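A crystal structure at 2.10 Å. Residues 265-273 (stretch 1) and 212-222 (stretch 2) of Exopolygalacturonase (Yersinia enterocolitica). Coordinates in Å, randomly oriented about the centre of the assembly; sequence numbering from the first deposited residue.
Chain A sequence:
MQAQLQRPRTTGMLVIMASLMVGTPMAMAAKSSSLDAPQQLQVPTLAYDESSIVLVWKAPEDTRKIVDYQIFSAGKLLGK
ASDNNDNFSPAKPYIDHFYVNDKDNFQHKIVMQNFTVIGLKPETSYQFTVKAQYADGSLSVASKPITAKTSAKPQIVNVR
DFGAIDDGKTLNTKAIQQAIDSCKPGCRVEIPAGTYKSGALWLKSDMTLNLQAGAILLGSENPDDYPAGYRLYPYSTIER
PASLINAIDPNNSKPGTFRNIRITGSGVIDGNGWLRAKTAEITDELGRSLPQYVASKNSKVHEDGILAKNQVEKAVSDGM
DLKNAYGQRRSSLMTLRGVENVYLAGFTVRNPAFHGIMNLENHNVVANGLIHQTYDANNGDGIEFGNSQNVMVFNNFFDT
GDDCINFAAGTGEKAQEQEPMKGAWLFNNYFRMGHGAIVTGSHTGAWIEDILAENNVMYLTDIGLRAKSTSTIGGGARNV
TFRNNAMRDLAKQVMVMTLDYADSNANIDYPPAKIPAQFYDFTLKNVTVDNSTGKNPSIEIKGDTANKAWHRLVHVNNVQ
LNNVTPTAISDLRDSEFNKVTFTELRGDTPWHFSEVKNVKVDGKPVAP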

# COMPACT_ATOMS: atom_id res chain seq x y z
N GLY A 265 -8.71 13.38 7.29
CA GLY A 265 -9.74 13.31 8.31
C GLY A 265 -9.91 11.87 8.74
O GLY A 265 -9.58 10.94 7.99
N SER A 266 -10.44 11.69 9.95
CA SER A 266 -10.62 10.37 10.53
C SER A 266 -11.91 9.67 10.11
O SER A 266 -12.24 8.62 10.66
CB SER A 266 -10.53 10.45 12.06
OG SER A 266 -11.68 11.05 12.61
N GLY A 267 -12.61 10.23 9.12
CA GLY A 267 -13.86 9.66 8.63
C GLY A 267 -13.66 8.40 7.78
O GLY A 267 -12.52 7.99 7.51
N VAL A 268 -14.79 7.81 7.36
CA VAL A 268 -14.83 6.54 6.64
C VAL A 268 -15.24 6.75 5.17
O VAL A 268 -16.10 7.59 4.86
CB VAL A 268 -15.80 5.56 7.35
CG1 VAL A 268 -16.07 4.28 6.52
CG2 VAL A 268 -15.29 5.21 8.75
N ILE A 269 -14.59 6.01 4.27
CA ILE A 269 -15.04 5.89 2.88
C ILE A 269 -15.47 4.45 2.66
O ILE A 269 -14.65 3.52 2.72
CB ILE A 269 -13.97 6.27 1.84
CG1 ILE A 269 -13.31 7.62 2.19
CG2 ILE A 269 -14.61 6.30 0.45
CD1 ILE A 269 -12.03 7.95 1.42
N ASP A 270 -16.77 4.28 2.40
CA ASP A 270 -17.39 2.99 2.29
C ASP A 270 -17.90 2.78 0.85
O ASP A 270 -18.73 3.52 0.38
CB ASP A 270 -18.52 2.85 3.32
CG ASP A 270 -19.05 1.45 3.40
OD1 ASP A 270 -18.88 0.68 2.44
OD2 ASP A 270 -19.67 1.11 4.41
N GLY A 271 -17.37 1.76 0.17
CA GLY A 271 -17.64 1.57 -1.26
C GLY A 271 -18.95 0.91 -1.63
O GLY A 271 -19.37 0.98 -2.79
N ASN A 272 -19.57 0.25 -0.65
CA ASN A 272 -20.92 -0.31 -0.71
C ASN A 272 -20.97 -1.51 -1.66
O ASN A 272 -22.02 -1.80 -2.28
CB ASN A 272 -21.96 0.77 -1.09
CG ASN A 272 -23.37 0.45 -0.60
OD1 ASN A 272 -23.60 -0.56 0.08
ND2 ASN A 272 -24.32 1.32 -0.94
N GLY A 273 -19.84 -2.22 -1.73
CA GLY A 273 -19.60 -3.20 -2.77
C GLY A 273 -20.17 -4.57 -2.49
O GLY A 273 -20.61 -5.27 -3.42
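Stretch 2 (212-222) QAGAILLGSEN

Stretch 2 lies alongside stretch 1 as a neighbouring parallel β-strand. Residues 215–219 are extended and run beside strand 268–270 with an angle of 13° between their N-to-C directions and a closest approach of 4.7 Å between axes. Val268 pairs with Ile216, Ile269 with Leu217 and Asp270 with Leu218, each with CA atoms about 4.8 Å apart.

Stretch 2 enters this pairing through a type II turn from Gln212 to Ala215, closed by a 2.9 Å hydrogen bond from Ala215 N to Gln212 O. Gly214, at phi/psi 95/−10, takes a conformation in which a CB would press against the preceding carbonyl. The carbonyls of Gln212 and Ala215 both face Gly267, whose CA lies 3.5 Å from Gln212 O and 3.5 Å from Ala215 O; a CB on Gly267 would collide with Gln212 O. At the exposed margin Ser266, with chi1 in p, brings OG to 3.5 Å from Ala213 CA.

The backbone ladder follows the usual parallel pattern, in which one strand's residues give and receive while their partners' neighbours answer. Val268 N donates to Ala215 O (2.8 Å) and Leu217 N to Val268 O (3.0 Å); Asp270 N then donates to Leu217 O (2.7 Å) and Gly219 N to Asp270 O (2.7 Å).

Side chains alternate between the two faces. Ile216 and Leu218 share one face with Val268 and Asp270. Ile216 is mt, and its chi1 places CG1 4.1 Å from Val268 CB; Val268 itself is t. Leu218 adopts tp, which swings its end back toward stretch 1: its CD1 lies 3.7 Å from Asp270 CG and 3.8 Å from Asn272 CG, so a methyl group packs against the carbon centres of two polar side chains. Asp270, with chi1 in t, also accepts a 3.2 Å hydrogen bond at OD1 from Asn272 N, tying its carboxylate to the turn that follows. On the other face Leu217, likewise tp, meets Ile269, which is mt, with Leu217 CD2 4.3 Å from Ile269 CG2.

Beyond the ladder, Asn272 turns its side chain toward stretch 2 from a left-handed backbone (69/31). With chi1 in t and chi2 near 3°, its ND2 donates to Gly219 O at a short 2.5 Å, extending the pairing through a side-chain amide. A CB on Gly219 would point toward stretch 1, clashing with Gly271 O and crowding Asn272 CB, so the glycine leaves room for the backbone of Gly271 and the start of the Asn272 side chain. Farther along, Ser220 (chi1 t) points away from stretch 1, and its OG accepts a 3.0 Å hydrogen bond from Asn222 N.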

# COMPACT_ATOMS: atom_id res chain seq x y z
N GLN A 212 -14.59 14.20 8.35
CA GLN A 212 -14.44 14.48 9.77
C GLN A 212 -14.86 13.29 10.62
O GLN A 212 -15.48 12.35 10.14
CB GLN A 212 -15.32 15.67 10.17
CG GLN A 212 -14.89 17.03 9.62
CD GLN A 212 -15.82 18.15 10.06
OE1 GLN A 212 -17.04 18.04 9.95
NE2 GLN A 212 -15.26 19.23 10.57
N ALA A 213 -14.52 13.35 11.91
CA ALA A 213 -14.94 12.32 12.86
C ALA A 213 -16.44 12.04 12.78
O ALA A 213 -17.28 12.95 12.95
CB ALA A 213 -14.54 12.70 14.26
N GLY A 214 -16.79 10.80 12.48
CA GLY A 214 -18.19 10.40 12.37
C GLY A 214 -18.78 10.43 10.98
O GLY A 214 -19.88 9.94 10.78
N ALA A 215 -18.04 11.01 10.02
CA ALA A 215 -18.44 11.03 8.60
C ALA A 215 -18.32 9.68 7.88
O ALA A 215 -17.28 9.03 7.95
CB ALA A 215 -17.64 12.07 7.83
N ILE A 216 -19.37 9.27 7.18
CA ILE A 216 -19.30 8.11 6.28
C ILE A 216 -19.74 8.50 4.88
O ILE A 216 -20.90 8.84 4.65
CB ILE A 216 -20.12 6.89 6.77
CG1 ILE A 216 -19.69 6.46 8.17
CG2 ILE A 216 -19.99 5.71 5.79
CD1 ILE A 216 -20.61 5.42 8.81
N LEU A 217 -18.78 8.47 3.95
CA LEU A 217 -19.09 8.54 2.54
C LEU A 217 -19.41 7.15 2.04
O LEU A 217 -18.51 6.30 1.87
CB LEU A 217 -17.95 9.20 1.75
CG LEU A 217 -18.21 9.44 0.25
CD1 LEU A 217 -19.31 10.48 0.00
CD2 LEU A 217 -16.92 9.82 -0.47
N LEU A 218 -20.70 6.93 1.82
CA LEU A 218 -21.24 5.65 1.38
C LEU A 218 -21.47 5.60 -0.14
O LEU A 218 -22.15 6.45 -0.71
CB LEU A 218 -22.55 5.32 2.14
CG LEU A 218 -23.21 3.94 1.95
CD1 LEU A 218 -22.25 2.77 2.17
CD2 LEU A 218 -24.44 3.77 2.85
N GLY A 219 -20.89 4.60 -0.80
CA GLY A 219 -21.12 4.39 -2.21
C GLY A 219 -22.58 4.14 -2.50
O GLY A 219 -23.28 3.50 -1.71
N SER A 220 -23.06 4.67 -3.63
CA SER A 220 -24.37 4.31 -4.16
C SER A 220 -24.26 2.88 -4.67
O SER A 220 -23.18 2.43 -5.05
CB SER A 220 -24.78 5.25 -5.29
OG SER A 220 -25.83 4.71 -6.07
N GLU A 221 -25.35 2.14 -4.63
CA GLU A 221 -25.35 0.79 -5.19
C GLU A 221 -25.87 0.78 -6.65
O GLU A 221 -25.95 -0.27 -7.28
CB GLU A 221 -26.10 -0.18 -4.27
CG GLU A 221 -27.64 -0.10 -4.28
CD GLU A 221 -28.22 1.12 -3.54
OE1 GLU A 221 -27.63 2.23 -3.58
OE2 GLU A 221 -29.29 0.97 -2.90
N ASN A 222 -26.22 1.97 -7.16
CA ASN A 222 -26.74 2.17 -8.51
C ASN A 222 -25.60 2.29 -9.51
O ASN A 222 -24.86 3.27 -9.47
CB ASN A 222 -27.60 3.45 -8.57
CG ASN A 222 -28.36 3.62 -9.89
OD1 ASN A 222 -28.26 2.81 -10.80
ND2 ASN A 222 -29.12 4.68 -9.98